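Local coordinates for protein toluene, o-xylene monooxygenase oxygenase subunit (Pseudomonas stutzeri, PDB 2INC) that probably serves as part of the oxygenase component that hydroxylates toluene and o-xylene, belonging to the ferritin-like family of methane, phenol and alkene hydroxylases, at residues 222-225 against 226-230; 269-272 against 273-276; 280-283 against 284-288; 305-308 against 309-313. One frame throughout, in Å; residues are numbered along the deposited sequence.

The four contacts follow one another along the chain, each a local one within a continuous run of residues, and all fall in its C-terminal part. Interaction 1 lies on helix 208-237, interaction 2 spans the loop after helix 241-268 and the first turn of helix 274-299, interaction 3 lies farther along that same helix, and interaction 4 is on helix 303-319. Interactions 1 and 4 have centres about 9 Å apart and touch: E225 and Q230 reach A306, E309, A310 and A313. Interaction 2 is about 29 Å from each of these, measured between centres, and interaction 3 is about 17 Å from interactions 2 and 4. The contacts thus run from a surface turn to a buried helix-helix interface in an all-helical chain.

Interaction 1 of 4, residues 222-225 against 226-230; sequences AVEE and ALLQQ
A226 and L227 bond back to A222 and V223 as in a regular helix, but E224 O then takes two donors, L228 N at 2.9 Å and Q229 N at 3.0 Å, and Q230 N reaches E225 O at 2.9 Å, five residues back. The two donors on E224 O arrive differently: L228 N stands above the carbonyl plane, whereas Q229 N comes nearly in line with the C=O bond on a straighter N-H (166° against 142°). The side chains of E225 and Q229 run side by side in the same direction, and their carboxylate and amide planes are only 11° apart. E225 is bent at its second torsion, which brings OE1 to 3.3 Å from Q229 CB. The polar ends share a partner beyond the turn: K251 pairs with both E225 OE2 and Q229 OE1, while R258 forms salt bridges with E225 OE2 and E224 OE1. On another side of the helix V223 CG1 and L227 CD2 are 4.4 Å apart, facing F195 and L124 of neighbouring helices. The switch to i to i+5 bonding over 224-230 is that of a pi-bulge, here in a buried helix of a ferritin-like bundle.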
ATOM      1  N   ALA B 222     -33.040  -4.315  23.270  1.00 37.89           N
ATOM      2  CA  ALA B 222     -34.458  -4.161  22.909  1.00 37.01           C
ATOM      3  C   ALA B 222     -34.625  -3.721  21.459  1.00 37.04           C
ATOM      4  O   ALA B 222     -35.481  -4.246  20.747  1.00 36.85           O
ATOM      5  CB  ALA B 222     -35.193  -3.218  23.839  1.00 37.14           C
ATOM      6  N   VAL B 223     -33.865  -2.711  21.026  1.00 36.07           N
ATOM      7  CA  VAL B 223     -33.913  -2.275  19.614  1.00 35.67           C
ATOM      8  C   VAL B 223     -33.520  -3.418  18.670  1.00 36.24           C
ATOM      9  O   VAL B 223     -34.165  -3.673  17.639  1.00 35.86           O
ATOM     10  CB  VAL B 223     -32.989  -1.064  19.367  1.00 35.27           C
ATOM     11  CG1 VAL B 223     -32.943  -0.751  17.862  1.00 37.58           C
ATOM     12  CG2 VAL B 223     -33.498   0.116  20.135  1.00 33.02           C
ATOM     13  N   GLU B 224     -32.468  -4.148  19.035  1.00 36.10           N
ATOM     14  CA  GLU B 224     -31.927  -5.137  18.119  1.00 35.83           C
ATOM     15  C   GLU B 224     -32.897  -6.295  17.999  1.00 35.96           C
ATOM     16  O   GLU B 224     -33.079  -6.819  16.917  1.00 35.71           O
ATOM     17  CB  GLU B 224     -30.554  -5.606  18.582  1.00 34.94           C
ATOM     18  CG  GLU B 224     -29.513  -4.452  18.472  1.00 39.36           C
ATOM     19  CD  GLU B 224     -28.374  -4.560  19.490  1.00 43.54           C
ATOM     20  OE1 GLU B 224     -28.260  -5.611  20.218  1.00 45.58           O
ATOM     21  OE2 GLU B 224     -27.585  -3.583  19.555  1.00 44.21           O
ATOM     22  N   GLU B 225     -33.518  -6.691  19.112  1.00 37.30           N
ATOM     23  CA  GLU B 225     -34.474  -7.814  19.076  1.00 37.88           C
ATOM     24  C   GLU B 225     -35.774  -7.448  18.353  1.00 38.13           C
ATOM     25  O   GLU B 225     -36.252  -8.205  17.515  1.00 39.30           O
ATOM     26  CB  GLU B 225     -34.679  -8.446  20.464  1.00 38.25           C
ATOM     27  CG  GLU B 225     -33.410  -9.154  21.036  1.00 40.08           C
ATOM     28  CD  GLU B 225     -32.673 -10.127  20.072  1.00 45.76           C
ATOM     29  OE1 GLU B 225     -33.332 -11.007  19.456  1.00 43.88           O
ATOM     30  OE2 GLU B 225     -31.414 -10.036  19.943  1.00 45.76           O
ATOM     31  N   ALA B 226     -36.292  -6.256  18.581  1.00 37.64           N
ATOM     32  CA  ALA B 226     -37.476  -5.831  17.851  1.00 37.09           C
ATOM     33  C   ALA B 226     -37.230  -5.601  16.360  1.00 37.55           C
ATOM     34  O   ALA B 226     -37.910  -6.178  15.485  1.00 37.00           O
ATOM     35  CB  ALA B 226     -38.099  -4.574  18.522  1.00 36.57           C
ATOM     36  N   LEU B 227     -36.244  -4.767  16.059  1.00 37.44           N
ATOM     37  CA  LEU B 227     -36.063  -4.256  14.715  1.00 38.25           C
ATOM     38  C   LEU B 227     -35.184  -5.127  13.864  1.00 39.29           C
ATOM     39  O   LEU B 227     -35.321  -5.131  12.661  1.00 42.43           O
ATOM     40  CB  LEU B 227     -35.487  -2.846  14.750  1.00 37.55           C
ATOM     41  CG  LEU B 227     -36.513  -1.730  14.863  1.00 39.22           C
ATOM     42  CD1 LEU B 227     -37.198  -1.686  16.256  1.00 39.31           C
ATOM     43  CD2 LEU B 227     -35.822  -0.441  14.604  1.00 40.00           C
ATOM     44  N   LEU B 228     -34.256  -5.874  14.436  1.00 40.32           N
ATOM     45  CA  LEU B 228     -33.433  -6.679  13.545  1.00 40.01           C
ATOM     46  C   LEU B 228     -33.976  -8.096  13.585  1.00 40.84           C
ATOM     47  O   LEU B 228     -34.364  -8.642  12.549  1.00 41.08           O
ATOM     48  CB  LEU B 228     -31.937  -6.620  13.920  1.00 39.45           C
ATOM     49  CG  LEU B 228     -31.299  -5.238  14.014  1.00 37.17           C
ATOM     50  CD1 LEU B 228     -29.796  -5.364  14.343  1.00 38.28           C
ATOM     51  CD2 LEU B 228     -31.524  -4.436  12.734  1.00 40.42           C
ATOM     52  N   GLN B 229     -34.058  -8.657  14.779  1.00 39.49           N
ATOM     53  CA  GLN B 229     -34.500 -10.020  14.907  1.00 40.99           C
ATOM     54  C   GLN B 229     -35.951 -10.244  14.445  1.00 40.02           C
ATOM     55  O   GLN B 229     -36.175 -11.032  13.537  1.00 40.35           O
ATOM     56  CB  GLN B 229     -34.262 -10.537  16.310  1.00 41.17           C
ATOM     57  CG  GLN B 229     -34.378 -12.045  16.425  1.00 43.83           C
ATOM     58  CD  GLN B 229     -33.337 -12.769  15.634  1.00 47.44           C
ATOM     59  OE1 GLN B 229     -32.192 -12.332  15.538  1.00 51.67           O
ATOM     60  NE2 GLN B 229     -33.711 -13.890  15.068  1.00 48.70           N
ATOM     61  N   GLN B 230     -36.920  -9.556  15.047  1.00 39.58           N
ATOM     62  CA  GLN B 230     -38.316  -9.912  14.839  1.00 38.95           C
ATOM     63  C   GLN B 230     -38.783  -9.369  13.501  1.00 39.19           C
ATOM     64  O   GLN B 230     -39.436 -10.071  12.732  1.00 37.74           O
ATOM     65  CB  GLN B 230     -39.190  -9.375  15.985  1.00 39.55           C
ATOM     66  CG  GLN B 230     -38.934 -10.061  17.342  1.00 41.47           C
ATOM     67  CD  GLN B 230     -39.182 -11.533  17.301  1.00 43.58           C
ATOM     68  OE1 GLN B 230     -40.195 -11.965  16.768  1.00 48.17           O
ATOM     69  NE2 GLN B 230     -38.246 -12.331  17.820  1.00 45.05           N
TER

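Interaction 2 of 4, residues 269-272 against 273-276; sequences LEKE and GNRE
K271 and G273 belong to a type II beta turn that runs from K271 to N274, closed by a weak bond from N274 N to K271 O at 3.4 Å. G273 has a positive phi of 95°, where a beta carbon would collide with E272 O, which explains the glycine at this N-cap position. N274 opens the helix, and its side chain turns back over the loop: ND2 lies 3.6 Å from K271 CB, with the two side chains crossing at a slant. That amide nitrogen donates to A268 O at the end of the preceding helix and to K61 O in a separate loop, two bonds that fix its rotation and tie the turn down. R275 follows, crossing L269 at about a right angle. L269 CD1 sits 3.5 Å above one face of the guanidinium, displaced toward its rim, while the other methyl, CD2, lies 3.6 Å from R275 CB. The arginine chain is bent at its third torsion (-46°), which folds the guanidinium back over the leucine. With an alanine at L269 both methyls go, and the R275 guanidinium would probably lose the apolar surface under that face and turn more freely. This tight, partly solvent-facing corner links the end of helix 241-268 to the start of helix 274-299, with the loop at K61 alongside; no strands are involved.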
ATOM      1  N   LEU B 269     -17.463  -6.050  37.537  1.00 44.37           N
ATOM      2  CA  LEU B 269     -17.785  -7.033  38.601  1.00 46.45           C
ATOM      3  C   LEU B 269     -16.558  -7.461  39.420  1.00 47.53           C
ATOM      4  O   LEU B 269     -16.709  -8.153  40.411  1.00 49.39           O
ATOM      5  CB  LEU B 269     -18.476  -8.260  38.020  1.00 45.85           C
ATOM      6  CG  LEU B 269     -19.832  -8.010  37.355  1.00 46.23           C
ATOM      7  CD1 LEU B 269     -20.575  -9.364  37.125  1.00 45.32           C
ATOM      8  CD2 LEU B 269     -20.666  -7.081  38.143  1.00 43.22           C
ATOM      9  N   GLU B 270     -15.359  -7.056  39.020  1.00 48.76           N
ATOM     10  CA  GLU B 270     -14.159  -7.304  39.833  1.00 50.14           C
ATOM     11  C   GLU B 270     -14.190  -6.530  41.153  1.00 51.07           C
ATOM     12  O   GLU B 270     -13.562  -6.935  42.130  1.00 52.23           O
ATOM     13  CB  GLU B 270     -12.880  -6.939  39.082  1.00 50.63           C
ATOM     14  CG  GLU B 270     -12.541  -7.778  37.853  1.00 49.68           C
ATOM     15  CD  GLU B 270     -11.436  -7.114  37.032  1.00 51.13           C
ATOM     16  OE1 GLU B 270     -10.958  -6.021  37.435  1.00 51.98           O
ATOM     17  OE2 GLU B 270     -11.042  -7.680  35.987  1.00 54.07           O
ATOM     18  N   LYS B 271     -14.948  -5.443  41.184  1.00 50.95           N
ATOM     19  CA  LYS B 271     -15.050  -4.590  42.350  1.00 51.79           C
ATOM     20  C   LYS B 271     -16.374  -4.807  43.086  1.00 51.70           C
ATOM     21  O   LYS B 271     -17.422  -4.853  42.462  1.00 51.36           O
ATOM     22  CB  LYS B 271     -14.928  -3.133  41.923  1.00 51.79           C
ATOM     23  CG  LYS B 271     -15.063  -2.184  43.077  1.00 54.38           C
ATOM     24  CD  LYS B 271     -14.317  -0.895  42.828  1.00 57.71           C
ATOM     25  CE  LYS B 271     -14.248  -0.067  44.111  1.00 58.16           C
ATOM     26  NZ  LYS B 271     -15.618   0.180  44.660  1.00 61.07           N
ATOM     27  N   GLU B 272     -16.326  -4.951  44.412  1.00 51.56           N
ATOM     28  CA  GLU B 272     -17.539  -5.132  45.221  1.00 52.03           C
ATOM     29  C   GLU B 272     -18.445  -3.952  45.016  1.00 50.49           C
ATOM     30  O   GLU B 272     -17.957  -2.822  44.906  1.00 51.17           O
ATOM     31  CB  GLU B 272     -17.195  -5.187  46.714  1.00 53.30           C
ATOM     32  CG  GLU B 272     -17.240  -6.575  47.322  1.00 58.71           C
ATOM     33  CD  GLU B 272     -16.400  -6.673  48.601  1.00 64.75           C
ATOM     34  OE1 GLU B 272     -16.363  -5.687  49.386  1.00 67.83           O
ATOM     35  OE2 GLU B 272     -15.759  -7.730  48.813  1.00 67.39           O
ATOM     36  N   GLY B 273     -19.751  -4.203  44.941  1.00 48.89           N
ATOM     37  CA  GLY B 273     -20.735  -3.118  44.887  1.00 47.23           C
ATOM     38  C   GLY B 273     -21.172  -2.731  43.480  1.00 46.21           C
ATOM     39  O   GLY B 273     -22.242  -2.140  43.287  1.00 45.78           O
ATOM     40  N   ASN B 274     -20.339  -3.047  42.492  1.00 45.12           N
ATOM     41  CA  ASN B 274     -20.664  -2.722  41.084  1.00 44.55           C
ATOM     42  C   ASN B 274     -21.849  -3.486  40.487  1.00 44.51           C
ATOM     43  O   ASN B 274     -22.632  -2.903  39.736  1.00 44.50           O
ATOM     44  CB  ASN B 274     -19.431  -2.819  40.171  1.00 42.90           C
ATOM     45  CG  ASN B 274     -18.540  -1.558  40.254  1.00 41.59           C
ATOM     46  OD1 ASN B 274     -18.937  -0.540  40.781  1.00 39.33           O
ATOM     47  ND2 ASN B 274     -17.350  -1.655  39.734  1.00 37.24           N
ATOM     48  N   ARG B 275     -21.976  -4.776  40.790  1.00 45.50           N
ATOM     49  CA  ARG B 275     -23.147  -5.538  40.339  1.00 46.51           C
ATOM     50  C   ARG B 275     -24.434  -4.863  40.803  1.00 45.65           C
ATOM     51  O   ARG B 275     -25.358  -4.663  40.022  1.00 44.68           O
ATOM     52  CB  ARG B 275     -23.073  -6.989  40.815  1.00 47.18           C
ATOM     53  CG  ARG B 275     -24.190  -7.896  40.290  1.00 48.40           C
ATOM     54  CD  ARG B 275     -24.217  -9.262  41.030  1.00 48.55           C
ATOM     55  NE  ARG B 275     -22.859  -9.816  41.132  1.00 55.34           N
ATOM     56  CZ  ARG B 275     -22.340 -10.735  40.322  1.00 57.62           C
ATOM     57  NH1 ARG B 275     -23.082 -11.274  39.339  1.00 57.30           N
ATOM     58  NH2 ARG B 275     -21.065 -11.127  40.508  1.00 59.26           N
ATOM     59  N   GLU B 276     -24.485  -4.466  42.064  1.00 45.22           N
ATOM     60  CA  GLU B 276     -25.688  -3.848  42.596  1.00 46.34           C
ATOM     61  C   GLU B 276     -25.933  -2.501  41.909  1.00 45.13           C
ATOM     62  O   GLU B 276     -27.077  -2.102  41.680  1.00 44.38           O
ATOM     63  CB  GLU B 276     -25.606  -3.687  44.130  1.00 47.28           C
ATOM     64  CG  GLU B 276     -25.381  -5.027  44.954  1.00 53.02           C
ATOM     65  CD  GLU B 276     -24.007  -5.741  44.721  1.00 61.86           C
ATOM     66  OE1 GLU B 276     -22.918  -5.100  44.771  1.00 62.26           O
ATOM     67  OE2 GLU B 276     -24.025  -6.982  44.497  1.00 66.67           O
TER

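Interaction 3 of 4, residues 280-283 against 284-288; sequences KWVA and KWEPL
K284 N bonds to K280 O at 3.1 Å, and E286 N to V282 O at 2.7 Å on a nearly straight N-H (160°). Between them W285 N takes W281 O at 3.1 Å, and both K284 N and W285 N have a second, weak acceptor one residue nearer in sequence, W281 O and V282 O respectively. P287 breaks the series: it has no N-H to offer A283 O, and its CD instead rests 3.2 Å from that oxygen. The next N-H, of L288, bonds weakly within its own turn to W285 O, and the helix kinks here. W281 O also has W285 CD1 at 3.2 Å, set at the edge of the indole and close to its plane. The polar ends are satisfied by other helices. W285 NE1 and K284 NZ both reach E210 OE2, the lysine in a salt bridge, while K284 CG passes over one indole face near its rim. E286 OE1 forms a salt bridge with R318 of helix 303-319. The E286 chain slants across V282, with E286 CD 4.1 Å from V282 CG1. The main-chain bonds are thus local, whereas the charges are matched from helices 208-237 and 303-319, consistent with polar ties that anchor this kinked helix to both.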
ATOM      1  N   LYS B 280     -29.295  -1.984  39.689  1.00 42.24           N
ATOM      2  CA  LYS B 280     -30.215  -0.901  40.007  1.00 44.10           C
ATOM      3  C   LYS B 280     -30.516  -0.048  38.798  1.00 42.80           C
ATOM      4  O   LYS B 280     -31.640   0.455  38.628  1.00 42.65           O
ATOM      5  CB  LYS B 280     -29.642  -0.012  41.097  1.00 43.70           C
ATOM      6  CG  LYS B 280     -30.625   1.042  41.638  1.00 47.86           C
ATOM      7  CD  LYS B 280     -30.017   2.080  42.686  1.00 48.98           C
ATOM      8  CE  LYS B 280     -29.026   1.458  43.708  1.00 56.32           C
ATOM      9  NZ  LYS B 280     -29.313   0.005  44.034  1.00 59.28           N
ATOM     10  N   TRP B 281     -29.508   0.184  37.973  1.00 41.94           N
ATOM     11  CA  TRP B 281     -29.746   0.965  36.734  1.00 40.96           C
ATOM     12  C   TRP B 281     -30.575   0.160  35.734  1.00 40.04           C
ATOM     13  O   TRP B 281     -31.510   0.691  35.126  1.00 39.41           O
ATOM     14  CB  TRP B 281     -28.410   1.382  36.101  1.00 40.34           C
ATOM     15  CG  TRP B 281     -27.759   2.564  36.737  1.00 39.45           C
ATOM     16  CD1 TRP B 281     -28.373   3.627  37.361  1.00 39.69           C
ATOM     17  CD2 TRP B 281     -26.365   2.854  36.730  1.00 39.35           C
ATOM     18  NE1 TRP B 281     -27.423   4.539  37.785  1.00 40.49           N
ATOM     19  CE2 TRP B 281     -26.186   4.099  37.386  1.00 40.33           C
ATOM     20  CE3 TRP B 281     -25.239   2.183  36.228  1.00 37.74           C
ATOM     21  CZ2 TRP B 281     -24.927   4.674  37.565  1.00 38.69           C
ATOM     22  CZ3 TRP B 281     -23.978   2.762  36.420  1.00 38.89           C
ATOM     23  CH2 TRP B 281     -23.845   3.988  37.089  1.00 38.39           C
ATOM     24  N   VAL B 282     -30.251  -1.119  35.605  1.00 40.52           N
ATOM     25  CA  VAL B 282     -31.026  -2.054  34.777  1.00 41.18           C
ATOM     26  C   VAL B 282     -32.494  -2.039  35.255  1.00 42.85           C
ATOM     27  O   VAL B 282     -33.417  -1.946  34.435  1.00 42.96           O
ATOM     28  CB  VAL B 282     -30.402  -3.491  34.754  1.00 41.10           C
ATOM     29  CG1 VAL B 282     -31.391  -4.512  34.202  1.00 41.79           C
ATOM     30  CG2 VAL B 282     -29.119  -3.548  33.866  1.00 41.26           C
ATOM     31  N   ALA B 283     -32.719  -2.037  36.584  1.00 42.82           N
ATOM     32  CA  ALA B 283     -34.098  -2.089  37.087  1.00 43.06           C
ATOM     33  C   ALA B 283     -34.857  -0.820  36.829  1.00 42.70           C
ATOM     34  O   ALA B 283     -36.073  -0.877  36.644  1.00 42.70           O
ATOM     35  CB  ALA B 283     -34.165  -2.492  38.583  1.00 44.12           C
ATOM     36  N   LYS B 284     -34.151   0.314  36.754  1.00 41.07           N
ATOM     37  CA  LYS B 284     -34.775   1.612  36.402  1.00 41.52           C
ATOM     38  C   LYS B 284     -35.212   1.644  34.932  1.00 40.93           C
ATOM     39  O   LYS B 284     -36.281   2.173  34.601  1.00 41.28           O
ATOM     40  CB  LYS B 284     -33.772   2.746  36.696  1.00 41.66           C
ATOM     41  CG  LYS B 284     -34.110   4.120  36.122  1.00 42.76           C
ATOM     42  CD  LYS B 284     -32.988   5.159  36.394  1.00 43.10           C
ATOM     43  CE  LYS B 284     -33.367   6.467  35.719  1.00 46.61           C
ATOM     44  NZ  LYS B 284     -32.473   7.587  36.051  1.00 46.93           N
ATOM     45  N   TRP B 285     -34.356   1.108  34.056  1.00 40.66           N
ATOM     46  CA  TRP B 285     -34.514   1.275  32.586  1.00 38.97           C
ATOM     47  C   TRP B 285     -35.328   0.123  31.963  1.00 40.37           C
ATOM     48  O   TRP B 285     -36.085   0.347  30.992  1.00 39.18           O
ATOM     49  CB  TRP B 285     -33.137   1.499  31.887  1.00 36.73           C
ATOM     50  CG  TRP B 285     -32.584   2.833  32.203  1.00 33.50           C
ATOM     51  CD1 TRP B 285     -31.636   3.145  33.141  1.00 33.34           C
ATOM     52  CD2 TRP B 285     -33.008   4.095  31.630  1.00 32.71           C
ATOM     53  NE1 TRP B 285     -31.453   4.522  33.184  1.00 34.28           N
ATOM     54  CE2 TRP B 285     -32.266   5.112  32.250  1.00 31.80           C
ATOM     55  CE3 TRP B 285     -33.917   4.435  30.637  1.00 32.72           C
ATOM     56  CZ2 TRP B 285     -32.433   6.460  31.939  1.00 34.72           C
ATOM     57  CZ3 TRP B 285     -34.099   5.796  30.324  1.00 36.00           C
ATOM     58  CH2 TRP B 285     -33.344   6.778  30.963  1.00 34.99           C
ATOM     59  N   GLU B 286     -35.179  -1.092  32.524  1.00 41.46           N
ATOM     60  CA  GLU B 286     -35.909  -2.287  32.044  1.00 44.31           C
ATOM     61  C   GLU B 286     -37.423  -2.101  31.774  1.00 43.69           C
ATOM     62  O   GLU B 286     -37.923  -2.563  30.744  1.00 44.47           O
ATOM     63  CB  GLU B 286     -35.660  -3.500  32.972  1.00 44.56           C
ATOM     64  CG  GLU B 286     -35.060  -4.690  32.242  1.00 48.74           C
ATOM     65  CD  GLU B 286     -35.068  -6.006  33.062  1.00 49.61           C
ATOM     66  OE1 GLU B 286     -34.497  -7.034  32.604  1.00 54.73           O
ATOM     67  OE2 GLU B 286     -35.649  -5.998  34.177  1.00 57.54           O
ATOM     68  N   PRO B 287     -38.174  -1.455  32.685  1.00 43.80           N
ATOM     69  CA  PRO B 287     -39.609  -1.251  32.395  1.00 43.44           C
ATOM     70  C   PRO B 287     -39.923  -0.408  31.142  1.00 42.92           C
ATOM     71  O   PRO B 287     -40.935  -0.660  30.461  1.00 42.03           O
ATOM     72  CB  PRO B 287     -40.100  -0.468  33.627  1.00 43.07           C
ATOM     73  CG  PRO B 287     -39.119  -0.729  34.680  1.00 44.64           C
ATOM     74  CD  PRO B 287     -37.811  -0.872  33.989  1.00 43.81           C
ATOM     75  N   LEU B 288     -39.090   0.596  30.851  1.00 41.78           N
ATOM     76  CA  LEU B 288     -39.251   1.392  29.598  1.00 40.99           C
ATOM     77  C   LEU B 288     -38.916   0.595  28.363  1.00 39.73           C
ATOM     78  O   LEU B 288     -39.499   0.829  27.300  1.00 40.00           O
ATOM     79  CB  LEU B 288     -38.374   2.635  29.598  1.00 41.32           C
ATOM     80  CG  LEU B 288     -38.880   3.860  30.348  1.00 44.91           C
ATOM     81  CD1 LEU B 288     -37.809   4.946  30.357  1.00 44.64           C
ATOM     82  CD2 LEU B 288     -40.152   4.388  29.723  1.00 49.97           C
TER

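Interaction 4 of 4, residues 305-308 against 309-313; sequences NAIV and EAKSA
N305 and E309 meet one helical turn apart: N305 O accepts E309 N at 3.0 Å on an N-H angle of 170°. Their side chains cross at a slant with amide and carboxylate planes 47° apart, and N305 ND2 lies 3.6 Å from E309 OE1, a loose polar approach. A306 O receives A310 N at 2.8 Å, the donor lying nearly in line with the carbonyl. Both residues carry only a methyl, which is consistent with close approach of the neighbouring helices: A306 touches Q230 and C297, and A310 touches E225 and I293. I307 O takes K311 N at 2.9 Å, and the two side chains then run alongside each other, pointing the same way. CG2 of I307 is anti to its own backbone N, which places it 3.7 Å from K311 CE. The lysine is fully extended beyond CG and carries NZ past that methyl to a salt bridge with E294 of helix 274-299. If a serine stood at K311, the E294 carboxylate would probably be left without this mate, and I307 CG2 would lose the aliphatic chain beside it. V308 O closes the series, accepting S312 N at 3.2 Å. Four successive i to i+4 bonds, with donor tilts of at most 26° from the carbonyl plane, define a regular alpha-helix. Its alanine stripe packs on helices 208-237 and 274-299, and its other face carries exposed N305, V308 and E309: an amphipathic helix at the edge of a helical bundle.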
ATOM      1  N   ASN B 305     -46.465 -13.126  20.106  1.00 57.91           N
ATOM      2  CA  ASN B 305     -45.288 -14.002  20.122  1.00 56.96           C
ATOM      3  C   ASN B 305     -43.978 -13.241  19.946  1.00 55.02           C
ATOM      4  O   ASN B 305     -42.977 -13.587  20.559  1.00 54.23           O
ATOM      5  CB  ASN B 305     -45.340 -15.096  19.060  1.00 57.98           C
ATOM      6  CG  ASN B 305     -44.191 -16.094  19.223  1.00 62.46           C
ATOM      7  OD1 ASN B 305     -43.864 -16.498  20.359  1.00 68.22           O
ATOM      8  ND2 ASN B 305     -43.550 -16.473  18.111  1.00 65.01           N
ATOM      9  N   ALA B 306     -43.995 -12.240  19.072  1.00 52.84           N
ATOM     10  CA  ALA B 306     -42.857 -11.355  18.884  1.00 51.11           C
ATOM     11  C   ALA B 306     -42.451 -10.737  20.230  1.00 49.90           C
ATOM     12  O   ALA B 306     -41.285 -10.755  20.584  1.00 49.69           O
ATOM     13  CB  ALA B 306     -43.202 -10.262  17.840  1.00 50.67           C
ATOM     14  N   ILE B 307     -43.422 -10.222  20.989  1.00 49.44           N
ATOM     15  CA  ILE B 307     -43.176  -9.619  22.311  1.00 48.11           C
ATOM     16  C   ILE B 307     -42.481 -10.567  23.256  1.00 48.12           C
ATOM     17  O   ILE B 307     -41.483 -10.214  23.859  1.00 47.87           O
ATOM     18  CB  ILE B 307     -44.470  -9.136  22.981  1.00 47.64           C
ATOM     19  CG1 ILE B 307     -45.123  -8.031  22.157  1.00 47.71           C
ATOM     20  CG2 ILE B 307     -44.189  -8.599  24.357  1.00 47.39           C
ATOM     21  CD1 ILE B 307     -46.573  -7.754  22.584  1.00 50.55           C
ATOM     22  N   VAL B 308     -43.038 -11.759  23.418  1.00 48.15           N
ATOM     23  CA  VAL B 308     -42.446 -12.791  24.274  1.00 48.10           C
ATOM     24  C   VAL B 308     -41.027 -13.154  23.884  1.00 48.05           C
ATOM     25  O   VAL B 308     -40.157 -13.205  24.753  1.00 48.66           O
ATOM     26  CB  VAL B 308     -43.348 -14.041  24.358  1.00 48.78           C
ATOM     27  CG1 VAL B 308     -42.568 -15.275  24.870  1.00 49.16           C
ATOM     28  CG2 VAL B 308     -44.545 -13.718  25.259  1.00 49.60           C
ATOM     29  N   GLU B 309     -40.777 -13.379  22.593  1.00 47.59           N
ATOM     30  CA  GLU B 309     -39.410 -13.690  22.143  1.00 48.44           C
ATOM     31  C   GLU B 309     -38.457 -12.491  22.249  1.00 46.12           C
ATOM     32  O   GLU B 309     -37.372 -12.656  22.759  1.00 45.39           O
ATOM     33  CB  GLU B 309     -39.366 -14.270  20.736  1.00 47.87           C
ATOM     34  CG  GLU B 309     -40.047 -15.635  20.613  1.00 51.81           C
ATOM     35  CD  GLU B 309     -40.051 -16.148  19.182  1.00 53.47           C
ATOM     36  OE1 GLU B 309     -40.116 -15.310  18.241  1.00 60.58           O
ATOM     37  OE2 GLU B 309     -39.968 -17.390  18.978  1.00 60.83           O
ATOM     38  N   ALA B 310     -38.874 -11.299  21.816  1.00 44.87           N
ATOM     39  CA  ALA B 310     -38.005 -10.092  21.974  1.00 44.25           C
ATOM     40  C   ALA B 310     -37.632  -9.929  23.457  1.00 44.76           C
ATOM     41  O   ALA B 310     -36.467  -9.717  23.802  1.00 44.96           O
ATOM     42  CB  ALA B 310     -38.680  -8.819  21.410  1.00 43.67           C
ATOM     43  N   LYS B 311     -38.597 -10.130  24.349  1.00 43.98           N
ATOM     44  CA  LYS B 311     -38.355  -9.893  25.767  1.00 44.28           C
ATOM     45  C   LYS B 311     -37.353 -10.833  26.360  1.00 45.29           C
ATOM     46  O   LYS B 311     -36.482 -10.378  27.100  1.00 45.31           O
ATOM     47  CB  LYS B 311     -39.645  -9.942  26.579  1.00 44.39           C
ATOM     48  CG  LYS B 311     -40.442  -8.657  26.583  1.00 43.75           C
ATOM     49  CD  LYS B 311     -41.681  -8.761  27.500  1.00 44.19           C
ATOM     50  CE  LYS B 311     -42.459  -7.453  27.442  1.00 48.58           C
ATOM     51  NZ  LYS B 311     -43.669  -7.547  28.325  1.00 47.60           N
ATOM     52  N   SER B 312     -37.426 -12.130  26.029  1.00 44.83           N
ATOM     53  CA  SER B 312     -36.497 -13.083  26.666  1.00 46.02           C
ATOM     54  C   SER B 312     -35.109 -13.061  26.042  1.00 45.52           C
ATOM     55  O   SER B 312     -34.124 -13.350  26.715  1.00 46.35           O
ATOM     56  CB  SER B 312     -37.073 -14.512  26.684  1.00 45.82           C
ATOM     57  OG  SER B 312     -37.293 -14.960  25.371  1.00 47.30           O
ATOM     58  N   ALA B 313     -35.038 -12.751  24.747  1.00 45.53           N
ATOM     59  CA  ALA B 313     -33.750 -12.665  24.043  1.00 44.78           C
ATOM     60  C   ALA B 313     -32.951 -11.489  24.557  1.00 44.01           C
ATOM     61  O   ALA B 313     -31.774 -11.626  24.798  1.00 43.40           O
ATOM     62  CB  ALA B 313     -33.957 -12.548  22.536  1.00 44.98           C
TER